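Local coordinates for polymerase X (Deinococcus radiodurans, PDB 2W9M), which probably extends DNA chains with deoxyribonucleoside triphosphates as a family X DNA polymerase involved in repair, and binds zinc ions in a C-terminal PHP domain, at residues 16-20 against 82-86; 23-27 against 109-113; 348-352 against 393-397. All coordinates share one frame; numbering follows the deposited sequence.

Contact 1 (16-20 against 82-86); sequences ALERT and FAPLE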
loop_
_atom_site.group_PDB
_atom_site.type_symbol
_atom_site.label_atom_id
_atom_site.label_comp_id
_atom_site.label_asym_id
_atom_site.label_seq_id
_atom_site.Cartn_x
_atom_site.Cartn_y
_atom_site.Cartn_z
ATOM N N ALA A 16 27.067 -10.664 -3.335
ATOM C CA ALA A 16 26.303 -9.470 -3.674
ATOM C C ALA A 16 26.151 -9.348 -5.186
ATOM O O ALA A 16 25.069 -9.044 -5.682
ATOM C CB ALA A 16 26.970 -8.227 -3.104
ATOM N N LEU A 17 27.239 -9.591 -5.913
ATOM C CA LEU A 17 27.205 -9.562 -7.375
ATOM C C LEU A 17 26.248 -10.615 -7.916
ATOM O O LEU A 17 25.538 -10.372 -8.888
ATOM C CB LEU A 17 28.605 -9.775 -7.961
ATOM C CG LEU A 17 29.613 -8.640 -7.756
ATOM C CD1 LEU A 17 30.996 -9.032 -8.255
ATOM C CD2 LEU A 17 29.135 -7.371 -8.439
ATOM N N GLU A 18 26.233 -11.780 -7.275
ATOM C CA GLU A 18 25.345 -12.871 -7.669
ATOM C C GLU A 18 23.894 -12.628 -7.262
ATOM O O GLU A 18 22.975 -13.187 -7.859
ATOM C CB GLU A 18 25.833 -14.200 -7.087
ATOM C CG GLU A 18 26.889 -14.896 -7.934
ATOM C CD GLU A 18 27.662 -15.956 -7.164
ATOM O OE1 GLU A 18 27.940 -15.744 -5.962
ATOM O OE2 GLU A 18 28.002 -16.999 -7.767
ATOM N N ARG A 19 23.687 -11.798 -6.244
ATOM C CA ARG A 19 22.337 -11.496 -5.781
ATOM C C ARG A 19 21.694 -10.396 -6.626
ATOM O O ARG A 19 20.469 -10.295 -6.692
ATOM C CB ARG A 19 22.336 -11.104 -4.300
ATOM C CG ARG A 19 20.950 -11.122 -3.659
ATOM C CD ARG A 19 21.009 -10.847 -2.162
ATOM N NE ARG A 19 21.838 -11.815 -1.444
ATOM C CZ ARG A 19 23.001 -11.526 -0.863
ATOM N NH1 ARG A 19 23.483 -10.290 -0.907
ATOM N NH2 ARG A 19 23.681 -12.476 -0.233
ATOM N N THR A 20 22.528 -9.583 -7.272
ATOM C CA THR A 20 22.057 -8.502 -8.136
ATOM C C THR A 20 21.571 -9.022 -9.488
ATOM O O THR A 20 20.615 -8.494 -10.061
ATOM C CB THR A 20 23.155 -7.449 -8.384
ATOM O OG1 THR A 20 23.807 -7.126 -7.149
ATOM C CG2 THR A 20 22.554 -6.186 -8.991
ATOM N N PHE A 82 26.692 -2.510 -0.554
ATOM C CA PHE A 82 26.722 -2.647 -2.008
ATOM C C PHE A 82 25.684 -1.746 -2.666
ATOM O O PHE A 82 24.484 -1.891 -2.432
ATOM C CB PHE A 82 26.509 -4.104 -2.417
ATOM C CG PHE A 82 26.881 -4.392 -3.845
ATOM C CD1 PHE A 82 28.084 -3.942 -4.363
ATOM C CD2 PHE A 82 26.036 -5.122 -4.664
ATOM C CE1 PHE A 82 28.433 -4.208 -5.673
ATOM C CE2 PHE A 82 26.381 -5.390 -5.973
ATOM C CZ PHE A 82 27.583 -4.932 -6.478
ATOM N N ALA A 83 26.157 -0.820 -3.494
ATOM C CA ALA A 83 25.295 0.198 -4.090
ATOM C C ALA A 83 24.093 -0.382 -4.839
ATOM O O ALA A 83 22.950 -0.077 -4.499
ATOM C CB ALA A 83 26.105 1.131 -4.994
ATOM N N PRO A 84 24.348 -1.217 -5.859
ATOM C CA PRO A 84 23.270 -1.788 -6.675
ATOM C C PRO A 84 22.088 -2.342 -5.868
ATOM O O PRO A 84 20.944 -2.187 -6.300
ATOM C CB PRO A 84 23.978 -2.909 -7.440
ATOM C CG PRO A 84 25.362 -2.393 -7.612
ATOM C CD PRO A 84 25.676 -1.649 -6.337
ATOM N N LEU A 85 22.351 -2.973 -4.725
ATOM C CA LEU A 85 21.272 -3.521 -3.905
ATOM C C LEU A 85 20.450 -2.428 -3.226
ATOM O O LEU A 85 19.243 -2.583 -3.027
ATOM C CB LEU A 85 21.815 -4.504 -2.867
ATOM C CG LEU A 85 22.366 -5.803 -3.454
ATOM C CD1 LEU A 85 22.844 -6.741 -2.355
ATOM C CD2 LEU A 85 21.311 -6.472 -4.316
ATOM N N GLU A 86 21.102 -1.323 -2.876
ATOM C CA GLU A 86 20.403 -0.186 -2.285
ATOM C C GLU A 86 19.483 0.484 -3.298
ATOM O O GLU A 86 18.373 0.894 -2.965
ATOM C CB GLU A 86 21.398 0.826 -1.723
ATOM C CG GLU A 86 22.354 0.247 -0.692
ATOM C CD GLU A 86 21.643 -0.293 0.539
ATOM O OE1 GLU A 86 20.576 -0.929 0.391
ATOM O OE2 GLU A 86 22.155 -0.084 1.658
#

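Contact 2 (23-27 against 109-113); sequences LLDIL and KIRSL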
loop_
_atom_site.group_PDB
_atom_site.type_symbol
_atom_site.label_atom_id
_atom_site.label_comp_id
_atom_site.label_asym_id
_atom_site.label_seq_id
_atom_site.Cartn_x
_atom_site.Cartn_y
_atom_site.Cartn_z
ATOM N N LEU A 23 18.200 -10.610 -8.905
ATOM C CA LEU A 23 17.182 -9.566 -8.794
ATOM C C LEU A 23 16.769 -9.012 -10.162
ATOM O O LEU A 23 15.585 -8.779 -10.412
ATOM C CB LEU A 23 17.667 -8.434 -7.883
ATOM C CG LEU A 23 17.511 -8.648 -6.377
ATOM C CD1 LEU A 23 18.231 -7.566 -5.586
ATOM C CD2 LEU A 23 16.042 -8.678 -6.012
ATOM N N LEU A 24 17.750 -8.799 -11.037
ATOM C CA LEU A 24 17.484 -8.350 -12.403
ATOM C C LEU A 24 16.789 -9.442 -13.213
ATOM O O LEU A 24 15.960 -9.157 -14.077
ATOM C CB LEU A 24 18.779 -7.911 -13.090
ATOM C CG LEU A 24 19.457 -6.692 -12.460
ATOM C CD1 LEU A 24 20.934 -6.608 -12.831
ATOM C CD2 LEU A 24 18.725 -5.416 -12.845
ATOM N N ASP A 25 17.130 -10.695 -12.920
ATOM C CA ASP A 25 16.471 -11.844 -13.534
ATOM C C ASP A 25 14.975 -11.865 -13.229
ATOM O O ASP A 25 14.164 -12.190 -14.095
ATOM C CB ASP A 25 17.101 -13.153 -13.047
ATOM C CG ASP A 25 18.455 -13.420 -13.674
ATOM O OD1 ASP A 25 18.711 -12.904 -14.785
ATOM O OD2 ASP A 25 19.260 -14.151 -13.055
ATOM N N ILE A 26 14.618 -11.526 -11.993
ATOM C CA ILE A 26 13.226 -11.583 -11.553
ATOM C C ILE A 26 12.262 -10.868 -12.504
ATOM O O ILE A 26 11.210 -11.408 -12.845
ATOM C CB ILE A 26 13.060 -11.025 -10.127
ATOM C CG1 ILE A 26 13.572 -12.040 -9.102
ATOM C CG2 ILE A 26 11.600 -10.674 -9.851
ATOM C CD1 ILE A 26 13.420 -11.585 -7.667
ATOM N N LEU A 27 12.625 -9.664 -12.934
ATOM C CA LEU A 27 11.755 -8.868 -13.796
ATOM C C LEU A 27 12.157 -8.967 -15.262
ATOM O O LEU A 27 11.309 -9.166 -16.133
ATOM C CB LEU A 27 11.749 -7.404 -13.350
ATOM C CG LEU A 27 11.597 -7.162 -11.843
ATOM C CD1 LEU A 27 11.720 -5.685 -11.528
ATOM C CD2 LEU A 27 10.277 -7.712 -11.317
ATOM N N LYS A 109 10.949 -18.943 -8.951
ATOM C CA LYS A 109 9.676 -19.105 -8.263
ATOM C C LYS A 109 9.042 -17.751 -7.961
ATOM O O LYS A 109 7.846 -17.554 -8.178
ATOM C CB LYS A 109 9.856 -19.909 -6.975
ATOM C CG LYS A 109 10.121 -21.386 -7.196
ATOM C CD LYS A 109 9.847 -22.182 -5.935
ATOM C CE LYS A 109 9.674 -23.659 -6.243
ATOM N NZ LYS A 109 9.022 -24.384 -5.114
ATOM N N ILE A 110 9.848 -16.819 -7.463
ATOM C CA ILE A 110 9.362 -15.474 -7.197
ATOM C C ILE A 110 8.838 -14.842 -8.478
ATOM O O ILE A 110 7.858 -14.103 -8.463
ATOM C CB ILE A 110 10.446 -14.593 -6.572
ATOM C CG1 ILE A 110 10.818 -15.138 -5.189
ATOM C CG2 ILE A 110 9.971 -13.145 -6.479
ATOM C CD1 ILE A 110 11.541 -14.148 -4.295
ATOM N N ARG A 111 9.485 -15.154 -9.594
ATOM C CA ARG A 111 9.054 -14.629 -10.879
ATOM C C ARG A 111 7.750 -15.264 -11.354
ATOM O O ARG A 111 6.929 -14.601 -11.984
ATOM C CB ARG A 111 10.147 -14.798 -11.931
ATOM C CG ARG A 111 9.623 -14.761 -13.344
ATOM C CD ARG A 111 10.629 -14.156 -14.297
ATOM N NE ARG A 111 10.035 -13.949 -15.613
ATOM C CZ ARG A 111 10.353 -12.950 -16.428
ATOM N NH1 ARG A 111 11.259 -12.056 -16.057
ATOM N NH2 ARG A 111 9.759 -12.841 -17.609
ATOM N N SER A 112 7.550 -16.541 -11.049
ATOM C CA SER A 112 6.325 -17.214 -11.468
ATOM C C SER A 112 5.155 -16.858 -10.550
ATOM O O SER A 112 3.997 -16.856 -10.979
ATOM C CB SER A 112 6.523 -18.731 -11.556
ATOM O OG SER A 112 6.344 -19.346 -10.294
ATOM N N LEU A 113 5.456 -16.555 -9.290
ATOM C CA LEU A 113 4.431 -16.064 -8.376
ATOM C C LEU A 113 3.932 -14.708 -8.870
ATOM O O LEU A 113 2.726 -14.459 -8.935
ATOM C CB LEU A 113 4.971 -15.941 -6.945
ATOM C CG LEU A 113 5.319 -17.226 -6.186
ATOM C CD1 LEU A 113 5.826 -16.896 -4.792
ATOM C CD2 LEU A 113 4.126 -18.152 -6.107
#

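Contact 3 (348-352 against 393-397); sequences AEATL and GLPIV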
loop_
_atom_site.group_PDB
_atom_site.type_symbol
_atom_site.label_atom_id
_atom_site.label_comp_id
_atom_site.label_asym_id
_atom_site.label_seq_id
_atom_site.Cartn_x
_atom_site.Cartn_y
_atom_site.Cartn_z
ATOM N N ALA A 348 -6.423 -3.739 -17.815
ATOM C CA ALA A 348 -7.610 -2.997 -18.239
ATOM C C ALA A 348 -8.891 -3.814 -18.063
ATOM O O ALA A 348 -9.872 -3.326 -17.504
ATOM C CB ALA A 348 -7.467 -2.525 -19.678
ATOM N N GLU A 349 -8.881 -5.053 -18.549
ATOM C CA GLU A 349 -9.999 -5.971 -18.333
ATOM C C GLU A 349 -10.309 -6.095 -16.847
ATOM O O GLU A 349 -11.470 -6.110 -16.447
ATOM C CB GLU A 349 -9.693 -7.365 -18.896
ATOM C CG GLU A 349 -10.341 -7.685 -20.236
ATOM C CD GLU A 349 -9.389 -7.522 -21.408
ATOM O OE1 GLU A 349 -8.978 -8.552 -21.990
ATOM O OE2 GLU A 349 -9.046 -6.367 -21.740
ATOM N N ALA A 350 -9.261 -6.188 -16.034
ATOM C CA ALA A 350 -9.423 -6.324 -14.591
ATOM C C ALA A 350 -10.142 -5.123 -13.971
ATOM O O ALA A 350 -11.024 -5.297 -13.124
ATOM C CB ALA A 350 -8.075 -6.550 -13.918
ATOM N N THR A 351 -9.779 -3.907 -14.384
ATOM C CA THR A 351 -10.389 -2.722 -13.778
ATOM C C THR A 351 -11.855 -2.596 -14.179
ATOM O O THR A 351 -12.641 -1.961 -13.482
ATOM C CB THR A 351 -9.641 -1.404 -14.113
ATOM O OG1 THR A 351 -10.308 -0.719 -15.174
ATOM C CG2 THR A 351 -8.202 -1.666 -14.498
ATOM N N LEU A 352 -12.216 -3.215 -15.299
ATOM C CA LEU A 352 -13.598 -3.201 -15.765
ATOM C C LEU A 352 -14.473 -4.188 -14.995
ATOM O O LEU A 352 -15.608 -3.869 -14.645
ATOM C CB LEU A 352 -13.676 -3.486 -17.265
ATOM C CG LEU A 352 -13.342 -2.339 -18.223
ATOM C CD1 LEU A 352 -13.557 -2.767 -19.665
ATOM C CD2 LEU A 352 -14.183 -1.118 -17.912
ATOM N N GLY A 393 -11.494 -0.989 -28.229
ATOM C CA GLY A 393 -12.540 -0.566 -27.317
ATOM C C GLY A 393 -12.195 -0.576 -25.837
ATOM O O GLY A 393 -13.089 -0.491 -24.996
ATOM N N LEU A 394 -10.910 -0.675 -25.508
ATOM C CA LEU A 394 -10.481 -0.637 -24.110
ATOM C C LEU A 394 -10.236 0.791 -23.616
ATOM O O LEU A 394 -9.509 1.555 -24.252
ATOM C CB LEU A 394 -9.231 -1.488 -23.897
ATOM C CG LEU A 394 -9.450 -2.999 -23.877
ATOM C CD1 LEU A 394 -8.174 -3.699 -23.462
ATOM C CD2 LEU A 394 -10.582 -3.360 -22.935
ATOM N N PRO A 395 -10.841 1.150 -22.473
ATOM C CA PRO A 395 -10.755 2.506 -21.920
ATOM C C PRO A 395 -9.435 2.725 -21.187
ATOM O O PRO A 395 -9.328 2.366 -20.015
ATOM C CB PRO A 395 -11.919 2.555 -20.915
ATOM C CG PRO A 395 -12.650 1.228 -21.049
ATOM C CD PRO A 395 -11.665 0.273 -21.627
ATOM N N ILE A 396 -8.452 3.309 -21.869
ATOM C CA ILE A 396 -7.124 3.502 -21.300
ATOM C C ILE A 396 -6.626 4.940 -21.462
ATOM O O ILE A 396 -6.909 5.605 -22.458
ATOM C CB ILE A 396 -6.082 2.547 -21.937
ATOM C CG1 ILE A 396 -6.577 1.102 -21.900
ATOM C CG2 ILE A 396 -4.739 2.661 -21.227
ATOM C CD1 ILE A 396 -5.608 0.119 -22.513
ATOM N N VAL A 397 -5.881 5.401 -20.464
ATOM C CA VAL A 397 -5.211 6.692 -20.506
ATOM C C VAL A 397 -3.714 6.437 -20.307
ATOM O O VAL A 397 -3.312 5.786 -19.348
ATOM C CB VAL A 397 -5.764 7.631 -19.410
ATOM C CG1 VAL A 397 -4.806 8.767 -19.134
ATOM C CG2 VAL A 397 -7.133 8.167 -19.809
#

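Contact 1 (16-20 against 82-86)
Ala16, Leu17 and Thr20 of helix 10-26 meet the ring of Phe82, and this is the tightly packed part of the contact. Leu17 CD2 lies 3.5 Å from Phe82 CZ, the leucine crossing the phenylalanine at about a right angle, while Ala16 CB approaches Phe82 CD2 at 3.6 Å. Thr20 OG1 comes to the ring in its plane, at the edge, 3.3 Å from Phe82 CE2. The ring reaches the helix because its CG stands anti to the backbone N (chi1 -165°). One ring face is taken up within the segment itself: Pro84 CD sits 3.6 Å above the ring plane, over its centre, a CH-pi placement that would be expected to hinder turning of the ring.

The threonine hydroxyl is held from its own helix. Thr20 OG1 donates to Ala16 O at 2.7 Å, and Thr20 N reaches the same oxygen from the opposite face of the carbonyl, so two donors grip it. With OG1 so engaged, the methyl CG2 is left to meet Pro84 CB at 3.9 Å.

Toward the exposed Arg19 the packing loosens. Leu85 CD1 lies in the guanidinium plane at its edge, 3.9 Å from Arg19 NH1, a plain van der Waals approach, and its distance to Ala16 CB has opened to 4.4 Å.

Phe76 of helix 67-79 meets the Phe82 ring with the planes at about 45°, and Tyr37 of helix 34-45 touches Leu17 and Pro84. Phe82 occupies the N-cap position of helix 83-91, so its ring joins the start of that helix to helix 10-26. The contact thus ties the first helix to a later one within the all-helical N-terminal region of this family X polymerase, which carries helix-hairpin-helix sequences.

Contact 2 (23-27 against 109-113)
The polar part of the contact is the reach of Arg111 to the backbone carbonyls of Ile26 and Leu27. Arg111 NH1 donates to Ile26 O at 3.3 Å with an N-H...O angle of 136°; the nitrogen stands above the carbonyl plane, away from the lone pairs, so the bond is off-line. The same NH1 makes a weak bond to Leu27 O, short at 2.9 Å but bent to 124°. Two neighbouring carbonyls thus share one guanidinium nitrogen. The side chain gets there with CG anti to its own backbone N (chi1 159°) and a bend at chi2.

The van der Waals part has two pieces. The aliphatic portion of Arg111 lies along the Ile26 carbonyl, with Arg111 CD 3.2 Å from Ile26 O. Beside it, Ile26 CD1 meets Ile110 CG2 at 4.0 Å, and Leu96 of helix 94-99 touches both isoleucines, joining them in one apolar cluster.

An alanine in place of Arg111 would probably leave the Ile26 and Leu27 carbonyls without this donor and the last residues of the segment freer to move.

The side chain of Leu27 lies about 3 Å from that of Asp339, a zinc ligand. Helix 107-115 is the second helix of a helix-hairpin-helix motif, a DNA-binding element of family X polymerases, here docked on helix 10-26.

Contact 3 (348-352 against 393-397)
A bent glutamate and a staggered leucine bring Glu349 and Leu394 together. The first bond of Glu349 leaves its helix away from the 393-397 segment, but chi1 at -102° and chi2 at 100°, both off the staggered positions, fold the chain back so that the carboxylate returns to the contact. Leu394 points its branch at the helix with CG anti to its carbonyl carbon (chi1 -75°), and the two side chains cross at about a right angle. Glu349 OE2 consequently lies 3.3 Å from Leu394 CD1 and 3.6 Å from Leu394 CD2, straddled by the two methyls. This is contact of a carboxylate oxygen with carbon, not a polar bond.

The remainder is apolar. Ala348 CB, directed at the segment, meets Leu394 CD1 at 4.0 Å and also Ile396 CD1 at 4.3 Å, so a small residue accommodates two larger ones. One helical turn further on, the Leu352 side chain reaches end-on toward the Pro395 ring, with Leu352 CD1 4.1 Å from Pro395 CD. These are ordinary van der Waals separations, and the exposed Leu352 lies on the outer side of the contact.

Gly393 ends the preceding helix 376-391 in a Schellman motif, its positive phi turning the chain toward strand 396-403. Behind Leu394 stands Leu389 of that helix, and Pro395 and Val397 make backbone bonds to Leu359 of the neighbouring parallel strand 358-364, which also lies against Ala348. Helix 344-353 therefore packs on the entry to a strand two places along from the one that precedes it. This is the layering of helices outside a parallel sheet by successive beta-alpha-beta crossovers, characteristic of the PHP domain and its distorted beta/alpha barrel.

Contacts 1 and 2 both use helix 10-26, at successive positions along it, and their centres lie 15 Å apart. They touch directly: Leu85 CD2 of contact 1 packs 3.5 Å from Leu23 CD1 of contact 2, so the packing of helix 83-91 on helix 10-26 extends into the segment used by contact 2. Contact 3 belongs to the zinc-binding PHP domain instead, its centre 26 Å from that of contact 2 and 37 Å from that of contact 1. Contact 2 comes nearer the zinc site: the side chain of Leu27 is about 7 Å from a zinc ion, whereas the side chain of Ile396 in contact 3 is about 12 Å from that of the zinc ligand His332.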